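Local coordinates for activated BY transcription factor SSRB (PDB 2WNW), which is a glycosyl hydrolase family 30 protein in which a TIM barrel is joined to a beta-sandwich domain, at residues C93-G98 with I329-L334; V59-S64 with E120-P125; T202-L207 with P341-N346. All coordinates share one frame; numbering follows the deposited sequence.

Contact 1: residues C93-G98 with I329-L334; sequences CDFSLG and IDWNLL. With GOL (glycerol), chain F.
In this buried contact the side-chain amide of N332 is wedged between two aromatic rings. N332 CG is anti to the carbonyl carbon, and ND2 sits 3.2 Å above the plane of the F95 ring, over the centre of that face, while also lying above one face of W331 toward the rim. OD1 is hydrogen-bonded to T53, which would fix the amide rotation. With CG anti to the carbonyl carbon (chi1 -82°), F95 reaches across so that its CE1 comes within 3.4 Å of W331 NE1. The two ring planes stand at 86°, but the approach is oblique and forms no regular stack. C93 SG takes the crowded position between the backbone N and the carbonyl carbon and adds a sulfur-aromatic contact, 3.9 Å from W331 CH2.

The indole, with CG anti to the backbone N, also reaches a bound glycerol, probably from the crystallisation liquor: W331 NE1 donates to glycerol O1 over 3.0 Å, bent at 137°. D94 CG takes the same crowded position as C93 SG, and both carboxylate oxygens grip the glycerol: OD2 accepts from O1 at 2.8 Å, and OD1 from O2 at 2.3 Å, shorter than an ordinary hydrogen bond, so the modelled position may be imprecise. D94 OD2 also accepts from the amides of N342 and N346, which would probably stabilise a charged carboxylate. E196, E294 and W144 bind glycerol too, and the W144 ring meets that of W331.

Strand 327-330 runs between strands 289-294 and 48-51 in the closed barrel, while L97 rests on helix 117-122 and L334 on helix 54-61.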
ATOM      1  N   CYS A  93      -8.847 -16.996  29.379  1.00 16.64           N
ATOM      2  CA  CYS A  93      -9.306 -16.210  28.240  1.00 17.17           C
ATOM      3  C   CYS A  93     -10.605 -16.925  27.866  1.00 18.27           C
ATOM      4  O   CYS A  93     -10.984 -17.881  28.548  1.00 18.67           O
ATOM      5  CB  CYS A  93      -8.290 -16.230  27.082  1.00 17.58           C
ATOM      6  SG  CYS A  93      -8.016 -17.808  26.254  1.00 18.73           S
ATOM      7  N   ASP A  94     -11.301 -16.488  26.821  1.00 17.34           N
ATOM      8  CA  ASP A  94     -12.559 -17.150  26.471  1.00 17.56           C
ATOM      9  C   ASP A  94     -12.359 -18.610  26.080  1.00 18.13           C
ATOM     10  O   ASP A  94     -13.233 -19.451  26.318  1.00 17.01           O
ATOM     11  CB  ASP A  94     -13.298 -16.381  25.362  1.00 18.34           C
ATOM     12  CG  ASP A  94     -12.456 -16.168  24.126  1.00 20.31           C
ATOM     13  OD1 ASP A  94     -11.268 -15.809  24.270  1.00 19.66           O
ATOM     14  OD2 ASP A  94     -12.991 -16.339  23.010  1.00 19.26           O
ATOM     15  N   PHE A  95     -11.210 -18.922  25.490  1.00 17.30           N
ATOM     16  CA  PHE A  95     -10.939 -20.299  25.119  1.00 17.10           C
ATOM     17  C   PHE A  95     -10.368 -21.072  26.304  1.00 18.77           C
ATOM     18  O   PHE A  95      -9.202 -21.483  26.316  1.00 17.48           O
ATOM     19  CB  PHE A  95     -10.011 -20.365  23.903  1.00 16.86           C
ATOM     20  CG  PHE A  95     -10.739 -20.200  22.600  1.00 16.15           C
ATOM     21  CD1 PHE A  95     -10.925 -18.937  22.037  1.00 15.97           C
ATOM     22  CD2 PHE A  95     -11.312 -21.304  21.979  1.00 15.75           C
ATOM     23  CE1 PHE A  95     -11.681 -18.778  20.872  1.00 16.28           C
ATOM     24  CE2 PHE A  95     -12.067 -21.159  20.820  1.00 16.23           C
ATOM     25  CZ  PHE A  95     -12.253 -19.892  20.264  1.00 17.59           C
ATOM     26  N   SER A  96     -11.224 -21.249  27.305  1.00 17.15           N
ATOM     27  CA  SER A  96     -10.890 -21.973  28.525  1.00 18.57           C
ATOM     28  C   SER A  96     -12.152 -22.718  28.932  1.00 19.87           C
ATOM     29  O   SER A  96     -13.238 -22.425  28.430  1.00 19.95           O
ATOM     30  CB  SER A  96     -10.498 -20.999  29.641  1.00 16.85           C
ATOM     31  OG  SER A  96      -9.387 -20.200  29.269  1.00 17.78           O
ATOM     32  N   LEU A  97     -12.010 -23.683  29.832  1.00 20.75           N
ATOM     33  CA  LEU A  97     -13.160 -24.449  30.296  1.00 20.96           C
ATOM     34  C   LEU A  97     -14.025 -23.540  31.166  1.00 21.17           C
ATOM     35  O   LEU A  97     -15.193 -23.825  31.418  1.00 21.59           O
ATOM     36  CB  LEU A  97     -12.691 -25.667  31.095  1.00 20.96           C
ATOM     37  CG  LEU A  97     -11.829 -26.674  30.325  1.00 21.91           C
ATOM     38  CD1 LEU A  97     -11.392 -27.797  31.254  1.00 22.92           C
ATOM     39  CD2 LEU A  97     -12.619 -27.232  29.147  1.00 23.48           C
ATOM     40  N   GLY A  98     -13.430 -22.437  31.610  1.00 20.76           N
ATOM     41  CA  GLY A  98     -14.129 -21.477  32.445  1.00 20.63           C
ATOM     42  C   GLY A  98     -13.128 -20.472  32.986  1.00 20.33           C
ATOM     43  O   GLY A  98     -11.936 -20.578  32.700  1.00 20.72           O
ATOM     44  N   ILE A 329       1.347 -13.997  14.692  1.00 14.67           N
ATOM     45  CA  ILE A 329       0.912 -14.975  15.674  1.00 14.02           C
ATOM     46  C   ILE A 329      -0.583 -15.212  15.499  1.00 15.17           C
ATOM     47  O   ILE A 329      -1.404 -14.314  15.711  1.00 14.01           O
ATOM     48  CB  ILE A 329       1.161 -14.528  17.125  1.00 14.31           C
ATOM     49  CG1 ILE A 329       2.625 -14.111  17.309  1.00 15.37           C
ATOM     50  CG2 ILE A 329       0.857 -15.697  18.067  1.00 16.61           C
ATOM     51  CD1 ILE A 329       2.956 -13.650  18.721  1.00 17.84           C
ATOM     52  N   ASP A 330      -0.914 -16.430  15.091  1.00 14.65           N
ATOM     53  CA  ASP A 330      -2.293 -16.855  14.888  1.00 15.19           C
ATOM     54  C   ASP A 330      -2.917 -17.053  16.271  1.00 15.55           C
ATOM     55  O   ASP A 330      -2.208 -17.069  17.278  1.00 14.69           O
ATOM     56  CB  ASP A 330      -2.287 -18.170  14.101  1.00 14.57           C
ATOM     57  CG  ASP A 330      -3.678 -18.730  13.851  1.00 15.46           C
ATOM     58  OD1 ASP A 330      -4.635 -17.944  13.671  1.00 17.16           O
ATOM     59  OD2 ASP A 330      -3.804 -19.971  13.812  1.00 15.22           O
ATOM     60  N   TRP A 331      -4.237 -17.180  16.323  1.00 15.10           N
ATOM     61  CA  TRP A 331      -4.926 -17.402  17.592  1.00 15.61           C
ATOM     62  C   TRP A 331      -4.774 -18.902  17.882  1.00 15.95           C
ATOM     63  O   TRP A 331      -3.741 -19.485  17.540  1.00 15.04           O
ATOM     64  CB  TRP A 331      -6.398 -16.989  17.450  1.00 15.11           C
ATOM     65  CG  TRP A 331      -7.230 -16.901  18.723  1.00 16.14           C
ATOM     66  CD1 TRP A 331      -8.594 -16.864  18.786  1.00 16.21           C
ATOM     67  CD2 TRP A 331      -6.766 -16.816  20.086  1.00 16.62           C
ATOM     68  NE1 TRP A 331      -9.011 -16.765  20.091  1.00 16.69           N
ATOM     69  CE2 TRP A 331      -7.914 -16.734  20.911  1.00 16.57           C
ATOM     70  CE3 TRP A 331      -5.499 -16.803  20.691  1.00 15.96           C
ATOM     71  CZ2 TRP A 331      -7.834 -16.641  22.310  1.00 15.63           C
ATOM     72  CZ3 TRP A 331      -5.418 -16.711  22.086  1.00 17.36           C
ATOM     73  CH2 TRP A 331      -6.582 -16.633  22.878  1.00 16.31           C
ATOM     74  N   ASN A 332      -5.780 -19.533  18.488  1.00 16.13           N
ATOM     75  CA  ASN A 332      -5.700 -20.964  18.820  1.00 15.56           C
ATOM     76  C   ASN A 332      -5.022 -21.836  17.762  1.00 17.56           C
ATOM     77  O   ASN A 332      -5.433 -21.858  16.606  1.00 16.79           O
ATOM     78  CB  ASN A 332      -7.094 -21.544  19.072  1.00 16.13           C
ATOM     79  CG  ASN A 332      -7.843 -20.817  20.157  1.00 16.66           C
ATOM     80  OD1 ASN A 332      -7.591 -21.014  21.351  1.00 17.07           O
ATOM     81  ND2 ASN A 332      -8.775 -19.961  19.750  1.00 15.75           N
ATOM     82  N   LEU A 333      -3.991 -22.568  18.175  1.00 17.48           N
ATOM     83  CA  LEU A 333      -3.268 -23.470  17.283  1.00 19.06           C
ATOM     84  C   LEU A 333      -4.151 -24.655  16.939  1.00 18.72           C
ATOM     85  O   LEU A 333      -4.092 -25.204  15.833  1.00 18.00           O
ATOM     86  CB  LEU A 333      -2.043 -24.057  17.982  1.00 23.57           C
ATOM     87  CG  LEU A 333      -0.787 -23.259  18.290  1.00 26.35           C
ATOM     88  CD1 LEU A 333       0.009 -23.994  19.360  1.00 27.07           C
ATOM     89  CD2 LEU A 333       0.027 -23.092  17.028  1.00 25.91           C
ATOM     90  N   LEU A 334      -4.959 -25.044  17.917  1.00 17.86           N
ATOM     91  CA  LEU A 334      -5.800 -26.223  17.807  1.00 18.84           C
ATOM     92  C   LEU A 334      -7.099 -26.087  18.587  1.00 17.56           C
ATOM     93  O   LEU A 334      -7.131 -25.455  19.637  1.00 18.92           O
ATOM     94  CB  LEU A 334      -5.001 -27.409  18.359  1.00 18.21           C
ATOM     95  CG  LEU A 334      -5.711 -28.702  18.756  1.00 18.59           C
ATOM     96  CD1 LEU A 334      -6.032 -29.492  17.503  1.00 17.15           C
ATOM     97  CD2 LEU A 334      -4.811 -29.518  19.690  1.00 17.98           C
TER
HETATM   98  C1  GOL F1449     -10.948 -13.806  20.913  1.00 26.52           C
HETATM   99  O1  GOL F1449     -11.389 -15.158  21.000  1.00 22.49           O
HETATM  100  C2  GOL F1449     -10.000 -13.503  22.099  1.00 26.17           C
HETATM  101  O2  GOL F1449     -10.626 -13.775  23.312  1.00 24.12           O
HETATM  102  C3  GOL F1449      -9.613 -12.024  22.194  1.00 31.80           C
HETATM  103  O3  GOL F1449      -8.957 -11.515  21.078  1.00 35.30           O

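Contact 2: residues V59-S64 with E120-P125; sequences VFNSMS and EAHLIP
The last turn of helix 54-61 approaches the break between helices 117-122 and 124-133, with the CA atoms of N61 and H122 7.4 Å apart. One side chain does most of the work. N61 holds CG anti to the carbonyl carbon (chi1 -70°), which sends its amide across the gap between the helices. ND2 donates to A121 O over 2.9 Å; the bond is bent, at 135°, yet arrives in the plane of the carbonyl. The residue four places beyond A121 is P125, which has no N-H to offer that carbonyl, so the side-chain amide takes the place of a helical partner. At the other end of the amide a water lies between N61 OD1, at 2.9 Å, and H122 O, at 2.6 Å. OD1 further touches the ring of P125, 3.9 Å from its CB. F60, with CG anti to its backbone N, brings CE2 to 4.2 Å from P125 O, while its ring also packs on K68 and L72 of helix 65-76. The H122 imidazole is held from the far end of helix 54-61, where E54 binds ND1. The contact joins the helical connection after barrel strand 48-51 to the one after strand 85-90, adjacent beta-alpha units of the TIM barrel.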
ATOM      1  N   VAL A  59      -7.641 -29.999  24.353  1.00 20.90           N
ATOM      2  CA  VAL A  59      -7.849 -30.777  23.136  1.00 20.82           C
ATOM      3  C   VAL A  59      -6.598 -31.605  22.862  1.00 20.98           C
ATOM      4  O   VAL A  59      -6.686 -32.782  22.503  1.00 21.72           O
ATOM      5  CB  VAL A  59      -8.138 -29.853  21.933  1.00 22.01           C
ATOM      6  CG1 VAL A  59      -8.203 -30.664  20.641  1.00 18.46           C
ATOM      7  CG2 VAL A  59      -9.451 -29.120  22.164  1.00 19.44           C
ATOM      8  N   PHE A  60      -5.435 -30.989  23.043  1.00 19.99           N
ATOM      9  CA  PHE A  60      -4.166 -31.677  22.831  1.00 21.06           C
ATOM     10  C   PHE A  60      -4.045 -32.875  23.776  1.00 21.61           C
ATOM     11  O   PHE A  60      -3.650 -33.966  23.367  1.00 22.31           O
ATOM     12  CB  PHE A  60      -2.995 -30.729  23.090  1.00 21.62           C
ATOM     13  CG  PHE A  60      -1.653 -31.413  23.100  1.00 21.15           C
ATOM     14  CD1 PHE A  60      -1.074 -31.855  21.917  1.00 22.01           C
ATOM     15  CD2 PHE A  60      -0.974 -31.623  24.297  1.00 21.84           C
ATOM     16  CE1 PHE A  60       0.164 -32.494  21.920  1.00 23.02           C
ATOM     17  CE2 PHE A  60       0.268 -32.265  24.314  1.00 22.72           C
ATOM     18  CZ  PHE A  60       0.837 -32.700  23.124  1.00 23.21           C
ATOM     19  N   ASN A  61      -4.373 -32.657  25.046  1.00 21.73           N
ATOM     20  CA  ASN A  61      -4.292 -33.719  26.041  1.00 22.50           C
ATOM     21  C   ASN A  61      -5.209 -34.899  25.705  1.00 23.30           C
ATOM     22  O   ASN A  61      -4.943 -36.027  26.114  1.00 23.87           O
ATOM     23  CB  ASN A  61      -4.650 -33.184  27.433  1.00 21.67           C
ATOM     24  CG  ASN A  61      -3.601 -32.236  27.997  1.00 22.31           C
ATOM     25  OD1 ASN A  61      -2.473 -32.164  27.507  1.00 23.32           O
ATOM     26  ND2 ASN A  61      -3.966 -31.519  29.054  1.00 22.14           N
ATOM     27  N   SER A  62      -6.279 -34.643  24.957  1.00 22.03           N
ATOM     28  CA  SER A  62      -7.226 -35.698  24.600  1.00 23.11           C
ATOM     29  C   SER A  62      -6.788 -36.530  23.399  1.00 23.66           C
ATOM     30  O   SER A  62      -7.447 -37.511  23.052  1.00 25.44           O
ATOM     31  CB  SER A  62      -8.606 -35.097  24.318  1.00 22.94           C
ATOM     32  OG  SER A  62      -8.633 -34.455  23.054  1.00 24.01           O
ATOM     33  N   MET A  63      -5.685 -36.146  22.763  1.00 24.11           N
ATOM     34  CA  MET A  63      -5.188 -36.875  21.595  1.00 24.91           C
ATOM     35  C   MET A  63      -4.432 -38.133  22.000  1.00 26.65           C
ATOM     36  O   MET A  63      -3.838 -38.194  23.082  1.00 24.97           O
ATOM     37  CB  MET A  63      -4.229 -36.009  20.775  1.00 25.38           C
ATOM     38  CG  MET A  63      -4.770 -34.670  20.316  1.00 24.69           C
ATOM     39  SD  MET A  63      -3.460 -33.738  19.497  1.00 24.80           S
ATOM     40  CE  MET A  63      -4.390 -32.984  18.166  1.00 24.81           C
ATOM     41  N   SER A  64      -4.448 -39.132  21.122  1.00 27.11           N
ATOM     42  CA  SER A  64      -3.721 -40.366  21.377  1.00 27.63           C
ATOM     43  C   SER A  64      -2.255 -39.960  21.324  1.00 28.72           C
ATOM     44  O   SER A  64      -1.927 -38.896  20.799  1.00 28.61           O
ATOM     45  CB  SER A  64      -4.010 -41.396  20.285  1.00 27.81           C
ATOM     46  OG  SER A  64      -3.494 -40.969  19.036  1.00 26.76           O
ATOM     47  N   GLU A 120      -0.609 -26.068  34.878  1.00 22.08           N
ATOM     48  CA  GLU A 120       0.322 -27.193  34.852  1.00 22.18           C
ATOM     49  C   GLU A 120      -0.277 -28.433  34.200  1.00 22.22           C
ATOM     50  O   GLU A 120       0.434 -29.238  33.600  1.00 23.21           O
ATOM     51  CB  GLU A 120       0.789 -27.526  36.277  1.00 22.79           C
ATOM     52  CG  GLU A 120       1.416 -26.336  36.989  1.00 24.79           C
ATOM     53  CD  GLU A 120       1.981 -26.676  38.356  1.00 27.96           C
ATOM     54  OE1 GLU A 120       1.349 -27.463  39.088  1.00 28.56           O
ATOM     55  OE2 GLU A 120       3.052 -26.135  38.703  1.00 29.90           O
ATOM     56  N   ALA A 121      -1.589 -28.581  34.299  1.00 22.17           N
ATOM     57  CA  ALA A 121      -2.244 -29.741  33.719  1.00 23.80           C
ATOM     58  C   ALA A 121      -2.767 -29.508  32.303  1.00 23.44           C
ATOM     59  O   ALA A 121      -2.753 -30.418  31.475  1.00 23.61           O
ATOM     60  CB  ALA A 121      -3.384 -30.188  34.622  1.00 23.02           C
ATOM     61  N   HIS A 122      -3.210 -28.286  32.024  1.00 23.53           N
ATOM     62  CA  HIS A 122      -3.796 -27.972  30.723  1.00 22.69           C
ATOM     63  C   HIS A 122      -2.936 -27.246  29.691  1.00 22.85           C
ATOM     64  O   HIS A 122      -3.115 -27.445  28.489  1.00 22.33           O
ATOM     65  CB  HIS A 122      -5.080 -27.173  30.943  1.00 23.64           C
ATOM     66  CG  HIS A 122      -6.118 -27.910  31.731  1.00 25.28           C
ATOM     67  ND1 HIS A 122      -7.206 -27.283  32.296  1.00 26.96           N
ATOM     68  CD2 HIS A 122      -6.241 -29.224  32.036  1.00 26.56           C
ATOM     69  CE1 HIS A 122      -7.957 -28.178  32.915  1.00 27.60           C
ATOM     70  NE2 HIS A 122      -7.392 -29.364  32.772  1.00 27.39           N
ATOM     71  N   LEU A 123      -2.012 -26.408  30.148  1.00 21.62           N
ATOM     72  CA  LEU A 123      -1.176 -25.647  29.226  1.00 22.64           C
ATOM     73  C   LEU A 123       0.262 -26.114  29.085  1.00 23.00           C
ATOM     74  O   LEU A 123       0.750 -26.304  27.975  1.00 22.86           O
ATOM     75  CB  LEU A 123      -1.169 -24.168  29.625  1.00 23.57           C
ATOM     76  CG  LEU A 123      -2.417 -23.355  29.284  1.00 24.83           C
ATOM     77  CD1 LEU A 123      -2.414 -22.052  30.056  1.00 25.70           C
ATOM     78  CD2 LEU A 123      -2.447 -23.094  27.787  1.00 25.24           C
ATOM     79  N   ILE A 124       0.940 -26.291  30.212  1.00 23.63           N
ATOM     80  CA  ILE A 124       2.340 -26.682  30.200  1.00 23.44           C
ATOM     81  C   ILE A 124       2.693 -27.937  29.397  1.00 22.64           C
ATOM     82  O   ILE A 124       3.743 -27.980  28.753  1.00 22.66           O
ATOM     83  CB  ILE A 124       2.876 -26.774  31.649  1.00 25.29           C
ATOM     84  CG1 ILE A 124       2.785 -25.380  32.290  1.00 26.73           C
ATOM     85  CG2 ILE A 124       4.320 -27.265  31.662  1.00 25.20           C
ATOM     86  CD1 ILE A 124       3.398 -25.270  33.669  1.00 28.17           C
ATOM     87  N   PRO A 125       1.835 -28.972  29.416  1.00 23.02           N
ATOM     88  CA  PRO A 125       2.174 -30.172  28.638  1.00 22.71           C
ATOM     89  C   PRO A 125       2.306 -29.862  27.141  1.00 22.76           C
ATOM     90  O   PRO A 125       3.267 -30.275  26.491  1.00 22.42           O
ATOM     91  CB  PRO A 125       1.008 -31.112  28.938  1.00 23.46           C
ATOM     92  CG  PRO A 125       0.664 -30.754  30.351  1.00 23.15           C
ATOM     93  CD  PRO A 125       0.688 -29.234  30.303  1.00 22.01           C
TER
HETATM   94  O   HOH W   1      -1.603 -29.398  27.599  1.00 20.46           O

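Contact 3: residues T202-L207 with P341-N346; sequences TWDSCL and PNHQGN
Two rings and one amide set the geometry here. The indole of W203 has Q344 CB at its edge, near the ring plane, while the amide of N346 runs nearly parallel to the indole (13°), displaced toward CZ3 and CH2. N346 ND2 comes to 3.5 Å from W203 CH2. The H343 imidazole meets the D204 carboxylate at its edge: NE2 donates to OD2 over 2.8 Å in an almost straight bond of 169°. OD2 lies exactly in the imidazole plane and uses its syn lone pair, while the carboxylate itself stands at 89° to the ring. Because OD1 is taken up by S92, the acid is held at both oxygens, and its charge would probably make the imidazole more basic.

Segment 202-207 follows strand 190-192 of the TIM barrel, whereas 341-346 lies in a loop between strands 332-336 and 352-355, two members of a small sheet that follows the last barrel strand. The second loop is shaped by a type I beta turn from N342 to G345, closed by G345 N to N342 O. An Asx turn is superimposed on it, for N342 OD1 accepts from Q344 N at 2.9 Å, in plane and on a lone pair. The same oxygen takes N346 N from above its carbonyl plane, at 3.0 Å.

N346 has CG anti to its backbone N, which brings CB to 3.6 Å from W203 CZ3 while ND2 goes on to bond D94. W203 itself adopts the crowded first torsion, and its CB meets Q344 CG at 3.6 Å. Q344, bent at its second torsion, turns back to the threonine, where NE2 makes a weak bond to T202 OG1 of 3.1 Å.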
ATOM      1  N   THR A 202     -18.110 -10.293  26.897  1.00 19.85           N
ATOM      2  CA  THR A 202     -18.926 -11.077  27.820  1.00 19.58           C
ATOM      3  C   THR A 202     -18.014 -12.097  28.496  1.00 19.44           C
ATOM      4  O   THR A 202     -18.397 -12.747  29.473  1.00 19.90           O
ATOM      5  CB  THR A 202     -20.062 -11.829  27.093  1.00 21.25           C
ATOM      6  OG1 THR A 202     -19.509 -12.645  26.056  1.00 22.54           O
ATOM      7  CG2 THR A 202     -21.058 -10.845  26.494  1.00 20.07           C
ATOM      8  N   TRP A 203     -16.808 -12.244  27.955  1.00 18.57           N
ATOM      9  CA  TRP A 203     -15.820 -13.155  28.519  1.00 17.73           C
ATOM     10  C   TRP A 203     -14.711 -12.339  29.187  1.00 16.47           C
ATOM     11  O   TRP A 203     -14.858 -11.136  29.374  1.00 17.65           O
ATOM     12  CB  TRP A 203     -15.248 -14.073  27.435  1.00 18.40           C
ATOM     13  CG  TRP A 203     -14.705 -13.367  26.223  1.00 20.24           C
ATOM     14  CD1 TRP A 203     -13.522 -12.692  26.123  1.00 20.26           C
ATOM     15  CD2 TRP A 203     -15.315 -13.301  24.927  1.00 21.43           C
ATOM     16  NE1 TRP A 203     -13.355 -12.213  24.843  1.00 21.42           N
ATOM     17  CE2 TRP A 203     -14.442 -12.572  24.089  1.00 20.34           C
ATOM     18  CE3 TRP A 203     -16.517 -13.787  24.393  1.00 21.27           C
ATOM     19  CZ2 TRP A 203     -14.731 -12.317  22.740  1.00 21.74           C
ATOM     20  CZ3 TRP A 203     -16.805 -13.535  23.053  1.00 21.06           C
ATOM     21  CH2 TRP A 203     -15.914 -12.806  22.243  1.00 21.24           C
ATOM     22  N   ASP A 204     -13.610 -12.992  29.543  1.00 17.49           N
ATOM     23  CA  ASP A 204     -12.493 -12.329  30.220  1.00 17.34           C
ATOM     24  C   ASP A 204     -12.024 -11.066  29.504  1.00 17.09           C
ATOM     25  O   ASP A 204     -11.601 -11.113  28.351  1.00 17.48           O
ATOM     26  CB  ASP A 204     -11.331 -13.307  30.356  1.00 17.84           C
ATOM     27  CG  ASP A 204     -11.761 -14.625  30.962  1.00 19.80           C
ATOM     28  OD1 ASP A 204     -11.510 -14.841  32.167  1.00 19.36           O
ATOM     29  OD2 ASP A 204     -12.369 -15.436  30.228  1.00 19.39           O
ATOM     30  N   SER A 205     -12.094  -9.940  30.204  1.00 16.97           N
ATOM     31  CA  SER A 205     -11.692  -8.657  29.641  1.00 17.83           C
ATOM     32  C   SER A 205     -11.435  -7.644  30.755  1.00 18.67           C
ATOM     33  O   SER A 205     -11.897  -7.815  31.879  1.00 18.81           O
ATOM     34  CB  SER A 205     -12.780  -8.144  28.692  1.00 18.64           C
ATOM     35  OG  SER A 205     -14.059  -8.188  29.307  1.00 18.90           O
ATOM     36  N   CYS A 206     -10.697  -6.588  30.436  1.00 18.58           N
ATOM     37  CA  CYS A 206     -10.370  -5.555  31.413  1.00 17.04           C
ATOM     38  C   CYS A 206      -9.974  -4.295  30.657  1.00 18.84           C
ATOM     39  O   CYS A 206      -9.190  -4.359  29.711  1.00 18.77           O
ATOM     40  CB  CYS A 206      -9.212  -6.029  32.298  1.00 16.03           C
ATOM     41  SG  CYS A 206      -8.820  -4.942  33.688  1.00 17.72           S
ATOM     42  N   LEU A 207     -10.509  -3.152  31.077  1.00 18.42           N
ATOM     43  CA  LEU A 207     -10.227  -1.884  30.414  1.00 19.69           C
ATOM     44  C   LEU A 207      -9.117  -1.059  31.052  1.00 19.73           C
ATOM     45  O   LEU A 207      -8.985  -1.003  32.273  1.00 19.02           O
ATOM     46  CB  LEU A 207     -11.491  -1.022  30.371  1.00 19.99           C
ATOM     47  CG  LEU A 207     -12.754  -1.608  29.743  1.00 23.30           C
ATOM     48  CD1 LEU A 207     -13.899  -0.620  29.931  1.00 21.79           C
ATOM     49  CD2 LEU A 207     -12.525  -1.892  28.266  1.00 22.37           C
ATOM     50  N   PRO A 341     -13.029 -25.992  23.117  1.00 19.19           N
ATOM     51  CA  PRO A 341     -13.993 -25.408  24.054  1.00 20.29           C
ATOM     52  C   PRO A 341     -13.817 -23.909  24.293  1.00 20.72           C
ATOM     53  O   PRO A 341     -12.701 -23.395  24.277  1.00 21.70           O
ATOM     54  CB  PRO A 341     -13.758 -26.219  25.322  1.00 20.92           C
ATOM     55  CG  PRO A 341     -12.271 -26.419  25.288  1.00 21.61           C
ATOM     56  CD  PRO A 341     -12.005 -26.771  23.835  1.00 19.06           C
ATOM     57  N   ASN A 342     -14.933 -23.221  24.518  1.00 20.36           N
ATOM     58  CA  ASN A 342     -14.940 -21.781  24.782  1.00 18.68           C
ATOM     59  C   ASN A 342     -16.024 -21.575  25.841  1.00 20.68           C
ATOM     60  O   ASN A 342     -17.188 -21.902  25.608  1.00 19.64           O
ATOM     61  CB  ASN A 342     -15.282 -21.012  23.501  1.00 19.25           C
ATOM     62  CG  ASN A 342     -15.184 -19.508  23.676  1.00 19.05           C
ATOM     63  OD1 ASN A 342     -16.010 -18.888  24.354  1.00 17.96           O
ATOM     64  ND2 ASN A 342     -14.164 -18.909  23.065  1.00 17.48           N
ATOM     65  N   HIS A 343     -15.652 -21.030  26.997  1.00 20.10           N
ATOM     66  CA  HIS A 343     -16.624 -20.872  28.073  1.00 21.47           C
ATOM     67  C   HIS A 343     -17.730 -19.839  27.866  1.00 21.73           C
ATOM     68  O   HIS A 343     -18.595 -19.681  28.724  1.00 22.14           O
ATOM     69  CB  HIS A 343     -15.900 -20.668  29.419  1.00 21.10           C
ATOM     70  CG  HIS A 343     -15.406 -19.276  29.663  1.00 20.37           C
ATOM     71  ND1 HIS A 343     -16.229 -18.259  30.096  1.00 20.49           N
ATOM     72  CD2 HIS A 343     -14.160 -18.748  29.593  1.00 20.81           C
ATOM     73  CE1 HIS A 343     -15.511 -17.165  30.285  1.00 21.56           C
ATOM     74  NE2 HIS A 343     -14.252 -17.436  29.988  1.00 19.20           N
ATOM     75  N   GLN A 344     -17.714 -19.152  26.727  1.00 21.54           N
ATOM     76  CA  GLN A 344     -18.763 -18.186  26.412  1.00 23.21           C
ATOM     77  C   GLN A 344     -19.439 -18.536  25.088  1.00 23.47           C
ATOM     78  O   GLN A 344     -20.211 -17.749  24.546  1.00 24.45           O
ATOM     79  CB  GLN A 344     -18.210 -16.762  26.350  1.00 25.66           C
ATOM     80  CG  GLN A 344     -18.279 -16.022  27.672  1.00 29.88           C
ATOM     81  CD  GLN A 344     -19.697 -15.926  28.208  1.00 33.56           C
ATOM     82  OE1 GLN A 344     -20.024 -16.511  29.241  1.00 35.66           O
ATOM     83  NE2 GLN A 344     -20.549 -15.190  27.501  1.00 34.20           N
ATOM     84  N   GLY A 345     -19.144 -19.727  24.576  1.00 22.84           N
ATOM     85  CA  GLY A 345     -19.739 -20.170  23.325  1.00 23.37           C
ATOM     86  C   GLY A 345     -19.220 -19.466  22.082  1.00 23.33           C
ATOM     87  O   GLY A 345     -19.830 -19.556  21.015  1.00 23.52           O
ATOM     88  N   ASN A 346     -18.098 -18.766  22.214  1.00 22.09           N
ATOM     89  CA  ASN A 346     -17.505 -18.050  21.089  1.00 22.05           C
ATOM     90  C   ASN A 346     -16.639 -19.003  20.262  1.00 22.59           C
ATOM     91  O   ASN A 346     -15.415 -18.855  20.205  1.00 22.61           O
ATOM     92  CB  ASN A 346     -16.663 -16.879  21.606  1.00 21.81           C
ATOM     93  CG  ASN A 346     -16.006 -16.095  20.490  1.00 24.56           C
ATOM     94  OD1 ASN A 346     -16.635 -15.805  19.475  1.00 22.22           O
ATOM     95  ND2 ASN A 346     -14.736 -15.739  20.675  1.00 21.78           N
TER

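Followed from the N terminus, the chain reaches 59-64, then 93-98, and contact 2 closes a loop of 55 intervening residues on arriving at 120-125. Segment 202-207 comes next, after which 329-334 closes contact 1 across most of the barrel sequence and 341-346 completes contact 3. Contact 1 thus crosses both others, whereas contacts 2 and 3 stand in series. In space contact 1 lies between them: L334 packs on V59 and M63 of contact 2, and the backbone of D94 bonds that of H343 in contact 3. Together they link outer helices, the last barrel strand, loops after the second and fourth barrel strands and the excursion beyond the eighth.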